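Local coordinates for alpha-catenin-like protein hmp-1 (Caenorhabditis elegans, PDB 5H5M) that links cadherin-bound beta-catenin to actin filaments at adherens junctions and is required for cell migration and shape change during embryonic body enclosure and elongation, at residues E143-R148 with L199-P204; K150-H155 with N218-K223; C278-I283 with D323-R328; G285-V290 with R315-Q320. All coordinates share one frame; numbering follows the deposited sequence.

Contact 1 (E143-R148 with L199-P204); sequences ENTRYR and LLCHQP
Thr145 and Cys201 face each other between two helices of a four-helix bundle in the M domain, helix 142-166 near its start and helix 173-202 at its C-terminal end. Here the backbones run close, with CA of Thr145 7.1 Å from CA of Cys201. Followed outward, Thr145 begins with CB, which lies 4.0 Å from Cys201 SG. It then forks. The methyl CG2 rests against Cys201 CB at 4.1 Å, while OG1 comes to 3.5 Å from Cys201 SG. With OG1 anti to the carbonyl carbon (chi1 -62°), the hydroxyl sits beside its own backbone N and hydrogen-bonds back to His141 O, one turn earlier. Leu133 and Ala136 of helix 128-137 and Ile198 also pack on Thr145, so this short side chain is buried among three helices.

Toward the exposed side, Arg146 and His202 cross at about a right angle. Glu142 ties the two together: one carboxylate oxygen forms a salt bridge with Arg146 NE, and the other has a weak hydrogen bond with His202 NE2. Arg146 NH2 approaches the imidazole at its edge, near the ring plane, 3.5 Å from His202 NE2 and 3.6 Å from His202 CE1.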
# COMPACT_ATOMS: atom_id res chain seq x y z
N GLU A 143 -17.89 -23.72 -13.27
CA GLU A 143 -16.45 -23.83 -13.11
C GLU A 143 -15.80 -22.47 -12.83
O GLU A 143 -14.89 -22.37 -12.00
CB GLU A 143 -15.83 -24.47 -14.35
CG GLU A 143 -16.27 -25.91 -14.61
CD GLU A 143 -17.63 -26.00 -15.28
OE1 GLU A 143 -18.27 -24.94 -15.49
OE2 GLU A 143 -18.06 -27.12 -15.62
N ASN A 144 -16.26 -21.44 -13.53
CA ASN A 144 -15.69 -20.10 -13.36
C ASN A 144 -16.15 -19.43 -12.08
O ASN A 144 -15.38 -18.72 -11.43
CB ASN A 144 -16.03 -19.22 -14.56
CG ASN A 144 -15.23 -19.57 -15.79
OD1 ASN A 144 -14.19 -20.22 -15.70
ND2 ASN A 144 -15.71 -19.13 -16.95
N THR A 145 -17.41 -19.65 -11.71
CA THR A 145 -17.95 -19.05 -10.50
C THR A 145 -17.17 -19.53 -9.27
O THR A 145 -16.79 -18.72 -8.43
CB THR A 145 -19.45 -19.38 -10.31
OG1 THR A 145 -20.20 -18.84 -11.41
CG2 THR A 145 -19.97 -18.77 -9.02
N ARG A 146 -16.92 -20.83 -9.20
CA ARG A 146 -16.18 -21.40 -8.07
C ARG A 146 -14.73 -20.90 -8.05
O ARG A 146 -14.17 -20.66 -6.98
CB ARG A 146 -16.22 -22.92 -8.11
CG ARG A 146 -17.63 -23.48 -7.99
CD ARG A 146 -17.64 -24.87 -7.40
NE ARG A 146 -19.00 -25.41 -7.32
CZ ARG A 146 -19.85 -25.16 -6.34
NH1 ARG A 146 -19.49 -24.36 -5.34
NH2 ARG A 146 -21.06 -25.69 -6.35
N TYR A 147 -14.13 -20.76 -9.23
CA TYR A 147 -12.79 -20.19 -9.33
C TYR A 147 -12.80 -18.73 -8.88
O TYR A 147 -12.00 -18.32 -8.04
CB TYR A 147 -12.25 -20.31 -10.75
CG TYR A 147 -10.91 -19.62 -10.93
CD1 TYR A 147 -9.76 -20.16 -10.37
CD2 TYR A 147 -10.80 -18.43 -11.63
CE1 TYR A 147 -8.53 -19.53 -10.51
CE2 TYR A 147 -9.58 -17.80 -11.78
CZ TYR A 147 -8.45 -18.35 -11.22
OH TYR A 147 -7.23 -17.72 -11.37
N ARG A 148 -13.72 -17.95 -9.45
CA ARG A 148 -13.82 -16.53 -9.12
C ARG A 148 -14.28 -16.33 -7.67
O ARG A 148 -13.94 -15.33 -7.04
CB ARG A 148 -14.78 -15.82 -10.08
CG ARG A 148 -14.27 -15.73 -11.50
CD ARG A 148 -12.91 -15.06 -11.56
NE ARG A 148 -12.34 -15.10 -12.91
CZ ARG A 148 -11.14 -14.62 -13.23
NH1 ARG A 148 -10.38 -14.06 -12.29
NH2 ARG A 148 -10.70 -14.69 -14.47
N LEU A 199 -25.37 -19.39 -5.50
CA LEU A 199 -26.81 -19.57 -5.59
C LEU A 199 -27.34 -19.03 -6.92
O LEU A 199 -28.21 -19.64 -7.54
CB LEU A 199 -27.52 -18.88 -4.42
CG LEU A 199 -27.23 -19.48 -3.04
CD1 LEU A 199 -27.82 -18.62 -1.93
CD2 LEU A 199 -27.75 -20.91 -2.96
N LEU A 200 -26.82 -17.88 -7.33
CA LEU A 200 -27.22 -17.28 -8.60
C LEU A 200 -26.77 -18.14 -9.77
O LEU A 200 -27.51 -18.31 -10.74
CB LEU A 200 -26.66 -15.86 -8.74
CG LEU A 200 -26.91 -15.21 -10.10
CD1 LEU A 200 -28.40 -15.14 -10.40
CD2 LEU A 200 -26.27 -13.82 -10.17
N CYS A 201 -25.56 -18.68 -9.67
CA CYS A 201 -25.01 -19.54 -10.71
C CYS A 201 -25.90 -20.75 -10.98
O CYS A 201 -26.09 -21.15 -12.13
CB CYS A 201 -23.60 -20.00 -10.33
SG CYS A 201 -22.86 -21.18 -11.48
N HIS A 202 -26.43 -21.33 -9.91
CA HIS A 202 -27.24 -22.54 -10.03
C HIS A 202 -28.66 -22.26 -10.54
O HIS A 202 -29.33 -23.17 -11.03
CB HIS A 202 -27.30 -23.26 -8.68
CG HIS A 202 -26.00 -23.89 -8.27
ND1 HIS A 202 -25.73 -24.28 -6.98
CD2 HIS A 202 -24.89 -24.19 -8.99
CE1 HIS A 202 -24.52 -24.79 -6.92
NE2 HIS A 202 -23.99 -24.75 -8.12
N GLN A 203 -29.11 -21.01 -10.43
CA GLN A 203 -30.43 -20.62 -10.93
C GLN A 203 -30.41 -19.23 -11.57
O GLN A 203 -31.03 -18.30 -11.06
CB GLN A 203 -31.47 -20.63 -9.80
CG GLN A 203 -31.58 -21.94 -9.04
CD GLN A 203 -32.80 -21.98 -8.14
OE1 GLN A 203 -33.92 -21.75 -8.59
NE2 GLN A 203 -32.59 -22.26 -6.86
N PRO A 204 -29.70 -19.09 -12.71
CA PRO A 204 -29.42 -17.77 -13.29
C PRO A 204 -30.65 -17.02 -13.80
O PRO A 204 -30.62 -15.79 -13.86
CB PRO A 204 -28.47 -18.09 -14.45
CG PRO A 204 -28.01 -19.50 -14.22
CD PRO A 204 -29.14 -20.17 -13.53

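Contact 2 (K150-H155 with N218-K223); sequences KMFQEH and NAWFDK
Trp220 meets Phe152 in an edge-to-face (T-shaped) aromatic pair that lies in the core of a four-helix bundle of the M domain, joining helix 142-166 to helix 207-233. The helices stand well apart, with CA of Phe152 11.5 Å from CA of Trp220, and the two side chains reach from opposite directions to close the gap.

Along 218-223, Asn218 O accepts the N-H of Asp222 in the ordinary helical pattern. Trp220 then carries the contact. Its CG is anti to the backbone N (chi1 176°), which sends the indole out toward helix 142-166. Phe152 presents its CE1-CZ edge to one indole face: CE1 lies 3.6 Å from Trp220 CE2, and CZ hangs over the centre of the ring system. The Phe152 ring and the six-membered ring of Trp220 have centroids 4.8 Å apart and planes at 61°. Leu186, Leu130, Ala156 and Ile159 also border the indole, while Val193 and Leu133 pack on Phe152. Next in sequence, Phe221 turns to Leu130 and makes a cation-pi contact with Arg127; Lys223 lies along Gln185 and Leu186 of helix 173-202.

The indole's polar edge is satisfied by a bridging water in the ring plane, which accepts from Trp220 NE1 at 2.8 Å and lies 2.9 Å from His155 NE2, at the edge of that imidazole.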
# COMPACT_ATOMS: atom_id res chain seq x y z
N LYS A 150 -13.35 -18.33 -5.19
CA LYS A 150 -12.11 -18.54 -4.45
C LYS A 150 -11.22 -17.30 -4.50
O LYS A 150 -10.68 -16.86 -3.48
CB LYS A 150 -11.37 -19.75 -5.01
CG LYS A 150 -10.01 -20.01 -4.38
CD LYS A 150 -9.35 -21.23 -5.01
CE LYS A 150 -7.95 -21.45 -4.46
NZ LYS A 150 -7.30 -22.64 -5.08
N MET A 151 -11.07 -16.73 -5.69
CA MET A 151 -10.24 -15.54 -5.88
C MET A 151 -10.80 -14.34 -5.13
O MET A 151 -10.06 -13.60 -4.49
CB MET A 151 -10.09 -15.21 -7.36
CG MET A 151 -9.43 -16.31 -8.17
SD MET A 151 -7.89 -16.88 -7.42
CE MET A 151 -6.91 -15.38 -7.48
N PHE A 152 -12.12 -14.16 -5.21
CA PHE A 152 -12.77 -13.07 -4.49
C PHE A 152 -12.55 -13.18 -2.98
O PHE A 152 -12.28 -12.17 -2.32
CB PHE A 152 -14.28 -13.05 -4.79
CG PHE A 152 -15.06 -12.20 -3.82
CD1 PHE A 152 -15.09 -10.82 -3.95
CD2 PHE A 152 -15.76 -12.79 -2.78
CE1 PHE A 152 -15.81 -10.04 -3.06
CE2 PHE A 152 -16.48 -12.01 -1.89
CZ PHE A 152 -16.50 -10.63 -2.03
N GLN A 153 -12.66 -14.39 -2.45
CA GLN A 153 -12.49 -14.62 -1.02
C GLN A 153 -11.06 -14.31 -0.59
O GLN A 153 -10.84 -13.68 0.45
CB GLN A 153 -12.86 -16.05 -0.65
CG GLN A 153 -12.66 -16.39 0.82
CD GLN A 153 -13.60 -15.62 1.73
OE1 GLN A 153 -14.82 -15.67 1.57
NE2 GLN A 153 -13.04 -14.89 2.69
N GLU A 154 -10.09 -14.74 -1.39
CA GLU A 154 -8.69 -14.46 -1.12
C GLU A 154 -8.40 -12.96 -1.18
O GLU A 154 -7.63 -12.43 -0.38
CB GLU A 154 -7.79 -15.21 -2.10
CG GLU A 154 -7.84 -16.72 -1.94
CD GLU A 154 -6.96 -17.46 -2.93
OE1 GLU A 154 -6.33 -16.79 -3.78
OE2 GLU A 154 -6.89 -18.70 -2.85
N HIS A 155 -9.03 -12.28 -2.14
CA HIS A 155 -8.97 -10.83 -2.25
C HIS A 155 -9.54 -10.17 -1.00
O HIS A 155 -9.00 -9.19 -0.49
CB HIS A 155 -9.72 -10.37 -3.51
CG HIS A 155 -10.06 -8.91 -3.52
ND1 HIS A 155 -9.17 -7.94 -3.92
CD2 HIS A 155 -11.21 -8.27 -3.21
CE1 HIS A 155 -9.75 -6.76 -3.84
NE2 HIS A 155 -10.99 -6.93 -3.41
N ASN A 218 -23.89 -4.53 -3.77
CA ASN A 218 -23.91 -3.13 -3.38
C ASN A 218 -23.48 -2.92 -1.93
O ASN A 218 -22.78 -1.95 -1.63
CB ASN A 218 -25.31 -2.54 -3.60
CG ASN A 218 -25.67 -2.47 -5.07
OD1 ASN A 218 -24.82 -2.21 -5.92
ND2 ASN A 218 -26.94 -2.71 -5.39
N ALA A 219 -23.88 -3.82 -1.04
CA ALA A 219 -23.46 -3.75 0.35
C ALA A 219 -21.95 -3.90 0.45
O ALA A 219 -21.30 -3.22 1.24
CB ALA A 219 -24.16 -4.80 1.18
N TRP A 220 -21.40 -4.79 -0.37
CA TRP A 220 -19.96 -5.03 -0.38
C TRP A 220 -19.19 -3.80 -0.86
O TRP A 220 -18.28 -3.33 -0.18
CB TRP A 220 -19.62 -6.23 -1.27
CG TRP A 220 -18.15 -6.47 -1.39
CD1 TRP A 220 -17.33 -6.04 -2.39
CD2 TRP A 220 -17.32 -7.16 -0.45
NE1 TRP A 220 -16.04 -6.44 -2.15
CE2 TRP A 220 -16.01 -7.13 -0.96
CE3 TRP A 220 -17.56 -7.82 0.76
CZ2 TRP A 220 -14.93 -7.73 -0.30
CZ3 TRP A 220 -16.49 -8.41 1.42
CH2 TRP A 220 -15.20 -8.36 0.89
N PHE A 221 -19.57 -3.28 -2.02
CA PHE A 221 -18.89 -2.12 -2.59
C PHE A 221 -19.03 -0.87 -1.73
O PHE A 221 -18.16 -0.01 -1.73
CB PHE A 221 -19.41 -1.84 -4.01
CG PHE A 221 -18.80 -2.72 -5.06
CD1 PHE A 221 -17.50 -3.20 -4.92
CD2 PHE A 221 -19.52 -3.08 -6.19
CE1 PHE A 221 -16.94 -4.01 -5.88
CE2 PHE A 221 -18.95 -3.89 -7.16
CZ PHE A 221 -17.66 -4.36 -7.01
N ASP A 222 -20.14 -0.77 -0.99
CA ASP A 222 -20.32 0.35 -0.05
C ASP A 222 -19.31 0.28 1.10
O ASP A 222 -18.76 1.30 1.51
CB ASP A 222 -21.74 0.37 0.51
CG ASP A 222 -22.77 0.81 -0.52
OD1 ASP A 222 -22.38 1.34 -1.58
OD2 ASP A 222 -23.98 0.63 -0.25
N LYS A 223 -19.08 -0.93 1.61
CA LYS A 223 -18.15 -1.13 2.72
C LYS A 223 -16.70 -0.96 2.29
O LYS A 223 -15.89 -0.39 3.01
CB LYS A 223 -18.35 -2.50 3.36
CG LYS A 223 -19.72 -2.75 3.96
CD LYS A 223 -19.99 -1.84 5.14
CE LYS A 223 -21.34 -2.14 5.75
NZ LYS A 223 -21.64 -1.22 6.89
O HOH W 1 -13.55 -5.64 -3.14

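Contact 3 (C278-I283 with D323-R328); sequences CAAGSI and DQFAER
Phe325 reaches across from helix 305-339 and brings the CE2-CZ end of its ring against Ala280 and Ile283, one turn apart on helix 276-300. Its CG is anti to the backbone N (chi1 165°), which carries CE2 and CZ over to the other helix. The main-chain oxygen of Ala280 lies in the plane of the ring, at its edge, with Ala280 O 3.7 Å from Phe325 CE2. The methyl of the same residue adds an apolar touch, Ala280 CB to Phe325 CZ at 3.9 Å.

The Ile283 side chain runs at about a right angle to that of Phe325, and its CG2 comes to 3.7 Å from Phe325 CE2. CD1 reaches Phe325 CZ at 3.9 Å, so both branches of the isoleucine bear on the CE2-CZ bond of the ring. The small Ala280 and Ala326 stand where the backbones are nearest, their CA atoms 6.9 Å apart.

The contact belongs to a helical bundle of the M domain. Helix 345-374 covers the contact, with Val362 packed on both Ile283 and Phe325, and Glu354 holding Arg328 by a salt bridge. Helix 237-260 flanks helix 276-300 through Asp251, which touches Ser282 and Ile283.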
# COMPACT_ATOMS: atom_id res chain seq x y z
N CYS A 278 -1.10 -9.05 -16.77
CA CYS A 278 -1.24 -8.73 -15.35
C CYS A 278 -0.42 -7.52 -14.93
O CYS A 278 -0.87 -6.72 -14.10
CB CYS A 278 -0.85 -9.94 -14.50
SG CYS A 278 -1.97 -11.34 -14.67
N ALA A 279 0.78 -7.38 -15.48
CA ALA A 279 1.61 -6.22 -15.19
C ALA A 279 0.89 -4.95 -15.62
O ALA A 279 0.85 -3.97 -14.86
CB ALA A 279 2.96 -6.33 -15.88
N ALA A 280 0.33 -4.97 -16.82
CA ALA A 280 -0.46 -3.84 -17.32
C ALA A 280 -1.68 -3.60 -16.43
O ALA A 280 -2.06 -2.46 -16.17
CB ALA A 280 -0.88 -4.07 -18.76
N GLY A 281 -2.28 -4.70 -15.96
CA GLY A 281 -3.41 -4.62 -15.05
C GLY A 281 -3.07 -3.95 -13.73
O GLY A 281 -3.88 -3.20 -13.19
N SER A 282 -1.87 -4.23 -13.21
CA SER A 282 -1.43 -3.63 -11.95
C SER A 282 -1.11 -2.15 -12.13
O SER A 282 -1.51 -1.32 -11.32
CB SER A 282 -0.21 -4.36 -11.39
OG SER A 282 -0.52 -5.70 -11.03
N ILE A 283 -0.38 -1.84 -13.19
CA ILE A 283 -0.00 -0.47 -13.50
C ILE A 283 -1.24 0.41 -13.68
O ILE A 283 -1.31 1.51 -13.13
CB ILE A 283 0.88 -0.41 -14.76
CG1 ILE A 283 2.22 -1.07 -14.47
CG2 ILE A 283 1.07 1.03 -15.21
CD1 ILE A 283 3.19 -1.04 -15.63
N ASP A 323 -5.23 5.28 -20.95
CA ASP A 323 -5.83 4.68 -22.14
C ASP A 323 -4.78 4.34 -23.19
O ASP A 323 -4.79 3.25 -23.76
CB ASP A 323 -6.88 5.61 -22.74
CG ASP A 323 -8.14 5.68 -21.91
OD1 ASP A 323 -8.43 4.70 -21.19
OD2 ASP A 323 -8.84 6.72 -21.97
N GLN A 324 -3.87 5.28 -23.45
CA GLN A 324 -2.80 5.07 -24.42
C GLN A 324 -1.91 3.90 -24.01
O GLN A 324 -1.45 3.13 -24.86
CB GLN A 324 -1.96 6.34 -24.58
CG GLN A 324 -2.72 7.52 -25.16
CD GLN A 324 -1.92 8.82 -25.08
OE1 GLN A 324 -0.77 8.83 -24.64
NE2 GLN A 324 -2.54 9.91 -25.50
N PHE A 325 -1.66 3.78 -22.71
CA PHE A 325 -0.86 2.67 -22.19
C PHE A 325 -1.58 1.34 -22.35
O PHE A 325 -1.00 0.37 -22.83
CB PHE A 325 -0.52 2.91 -20.71
CG PHE A 325 -0.03 1.68 -20.01
CD1 PHE A 325 1.24 1.19 -20.25
CD2 PHE A 325 -0.84 1.01 -19.11
CE1 PHE A 325 1.70 0.05 -19.61
CE2 PHE A 325 -0.39 -0.13 -18.46
CZ PHE A 325 0.88 -0.61 -18.71
N ALA A 326 -2.85 1.30 -21.94
CA ALA A 326 -3.65 0.08 -22.00
C ALA A 326 -3.78 -0.42 -23.43
O ALA A 326 -3.79 -1.62 -23.68
CB ALA A 326 -5.02 0.32 -21.40
N GLU A 327 -3.87 0.52 -24.37
CA GLU A 327 -4.03 0.17 -25.78
C GLU A 327 -2.78 -0.51 -26.33
O GLU A 327 -2.86 -1.56 -26.96
CB GLU A 327 -4.35 1.43 -26.59
CG GLU A 327 -4.64 1.17 -28.06
CD GLU A 327 -5.02 2.43 -28.81
OE1 GLU A 327 -4.24 2.87 -29.68
OE2 GLU A 327 -6.12 2.98 -28.54
N ARG A 328 -1.62 0.09 -26.06
CA ARG A 328 -0.35 -0.45 -26.54
C ARG A 328 0.02 -1.75 -25.83
O ARG A 328 0.54 -2.67 -26.46
CB ARG A 328 0.76 0.59 -26.37
CG ARG A 328 0.56 1.84 -27.20
CD ARG A 328 1.55 2.93 -26.81
NE ARG A 328 2.92 2.59 -27.16
CZ ARG A 328 3.97 3.38 -26.93
NH1 ARG A 328 3.79 4.56 -26.34
NH2 ARG A 328 5.19 3.00 -27.30

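Contact 4 (G285-V290 with R315-Q320); sequences GRALRV and RILKTQ
Leu317 packs against Ala287 and Val290 where two successive helices of an M-domain bundle, 276-300 and 305-339, pair as a helical hairpin. The short segments are inclined at 136° between their N-to-C directions, with a closest axis approach of 9.5 Å.

The apolar contacts centre on one methyl. Leu317 CG stands anti to its own backbone N (chi1 179°), and this sends CD2 to the facing helix. There it lies 4.2 Å from Ala287 CB and 4.3 Å from Val290 CG1, and it also rests on the main chain, 3.6 Å from Ala287 O. Ala365 and Ile369 of helix 345-374 also touch Leu317, and Ile369 packs on Val290 too. Nearer the surface, Leu288 leans its CD2 toward the aliphatic part of Lys318, meeting CG at 4.3 Å; the lysine also lies against Cys291 and Asp292.

Charged groups work on other sides of helix 276-300. Arg286 forms salt bridges with Asp251 and Asp121, and Arg289 forms one with Asp232, so this helix is tied by charge to helices 237-260, 92-122 and 207-233 while Ala287, Leu288 and Val290 meet helix 305-339.

The hydrogen bonds here lie within helix 305-339, which has a wider pi-type turn at 317-320. Just before that turn, Arg315 O accepts two bonds from Thr319, from opposite faces of its carbonyl plane: Thr319 N at 2.9 Å, and Thr319 OG1 at 2.6 Å with the hydroxyl tilted 34° from that plane.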
# COMPACT_ATOMS: atom_id res chain seq x y z
N GLY A 285 -4.31 -0.11 -12.51
CA GLY A 285 -4.98 0.00 -11.22
C GLY A 285 -4.31 0.99 -10.29
O GLY A 285 -4.98 1.83 -9.68
N ARG A 286 -2.99 0.89 -10.17
CA ARG A 286 -2.22 1.78 -9.31
C ARG A 286 -2.30 3.23 -9.80
O ARG A 286 -2.44 4.16 -9.00
CB ARG A 286 -0.76 1.34 -9.24
CG ARG A 286 -0.52 -0.03 -8.62
CD ARG A 286 0.96 -0.24 -8.35
NE ARG A 286 1.38 -1.63 -8.50
CZ ARG A 286 1.34 -2.53 -7.53
NH1 ARG A 286 0.89 -2.20 -6.32
NH2 ARG A 286 1.74 -3.77 -7.76
N ALA A 287 -2.20 3.41 -11.11
CA ALA A 287 -2.26 4.73 -11.71
C ALA A 287 -3.60 5.40 -11.43
O ALA A 287 -3.66 6.60 -11.15
CB ALA A 287 -2.01 4.65 -13.22
N LEU A 288 -4.68 4.63 -11.51
CA LEU A 288 -6.01 5.17 -11.27
C LEU A 288 -6.21 5.48 -9.78
O LEU A 288 -6.91 6.43 -9.43
CB LEU A 288 -7.08 4.20 -11.77
CG LEU A 288 -7.23 4.15 -13.29
CD1 LEU A 288 -8.29 3.15 -13.73
CD2 LEU A 288 -7.55 5.54 -13.83
N ARG A 289 -5.58 4.68 -8.92
CA ARG A 289 -5.60 4.96 -7.48
C ARG A 289 -4.89 6.28 -7.18
O ARG A 289 -5.35 7.07 -6.36
CB ARG A 289 -4.96 3.81 -6.70
CG ARG A 289 -5.89 2.63 -6.47
CD ARG A 289 -6.88 2.94 -5.35
NE ARG A 289 -6.24 2.91 -4.04
CZ ARG A 289 -6.56 3.70 -3.02
NH1 ARG A 289 -7.53 4.60 -3.14
NH2 ARG A 289 -5.90 3.59 -1.87
N VAL A 290 -3.77 6.51 -7.86
CA VAL A 290 -3.04 7.76 -7.74
C VAL A 290 -3.93 8.95 -8.14
O VAL A 290 -3.94 9.98 -7.46
CB VAL A 290 -1.76 7.76 -8.62
CG1 VAL A 290 -1.22 9.17 -8.83
CG2 VAL A 290 -0.70 6.86 -8.01
N ARG A 315 -5.48 14.80 -14.61
CA ARG A 315 -6.37 14.58 -15.74
C ARG A 315 -5.64 14.00 -16.94
O ARG A 315 -6.21 13.23 -17.72
CB ARG A 315 -7.07 15.89 -16.12
CG ARG A 315 -8.07 15.75 -17.25
CD ARG A 315 -8.82 17.05 -17.50
NE ARG A 315 -9.77 16.90 -18.60
CZ ARG A 315 -11.00 16.42 -18.47
NH1 ARG A 315 -11.44 16.03 -17.28
NH2 ARG A 315 -11.80 16.33 -19.53
N ILE A 316 -4.37 14.36 -17.10
CA ILE A 316 -3.55 13.85 -18.18
C ILE A 316 -3.30 12.35 -18.02
O ILE A 316 -3.44 11.58 -18.97
CB ILE A 316 -2.20 14.59 -18.26
CG1 ILE A 316 -2.43 16.05 -18.67
CG2 ILE A 316 -1.26 13.90 -19.24
CD1 ILE A 316 -1.15 16.84 -18.83
N LEU A 317 -2.93 11.95 -16.81
CA LEU A 317 -2.75 10.54 -16.50
C LEU A 317 -4.04 9.76 -16.72
O LEU A 317 -4.06 8.76 -17.43
CB LEU A 317 -2.27 10.36 -15.05
CG LEU A 317 -2.07 8.92 -14.59
CD1 LEU A 317 -1.01 8.23 -15.44
CD2 LEU A 317 -1.70 8.86 -13.11
N LYS A 318 -5.12 10.24 -16.11
CA LYS A 318 -6.39 9.52 -16.11
C LYS A 318 -7.07 9.44 -17.47
O LYS A 318 -7.54 8.38 -17.87
CB LYS A 318 -7.35 10.16 -15.10
CG LYS A 318 -8.71 9.47 -15.04
CD LYS A 318 -9.40 9.71 -13.71
CE LYS A 318 -10.67 8.88 -13.60
NZ LYS A 318 -11.34 9.08 -12.28
N THR A 319 -7.14 10.56 -18.19
CA THR A 319 -7.93 10.61 -19.42
C THR A 319 -7.11 10.41 -20.69
O THR A 319 -7.67 10.27 -21.78
CB THR A 319 -8.69 11.96 -19.55
OG1 THR A 319 -7.76 13.01 -19.85
CG2 THR A 319 -9.43 12.28 -18.26
N GLN A 320 -5.78 10.39 -20.57
CA GLN A 320 -4.92 10.19 -21.74
C GLN A 320 -3.93 9.04 -21.57
O GLN A 320 -3.99 8.05 -22.31
CB GLN A 320 -4.15 11.47 -22.07
CG GLN A 320 -5.01 12.63 -22.55
CD GLN A 320 -4.19 13.86 -22.88
OE1 GLN A 320 -2.97 13.86 -22.73
NE2 GLN A 320 -4.86 14.92 -23.32

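Overall arrangement
The four contacts form two pairs in the largely helical M domain. Contacts 1 and 2 share helix 142-166, which packs first against the end of helix 173-202 and then, about 15 Å away between centres, against helix 207-233; their segments alternate along the chain. Contacts 3 and 4 both join helix 276-300 to helix 305-339, their centres about 11 Å apart, with contact 4 nested inside the loop that contact 3 closes. The first pair closes before the second opens, and the pairs do not touch: nearest atoms stay about 9 to 15 Å apart. The two pairs lie in successive bundles, linked by the chain and by the salt bridge of Arg289 to Asp232 of helix 207-233.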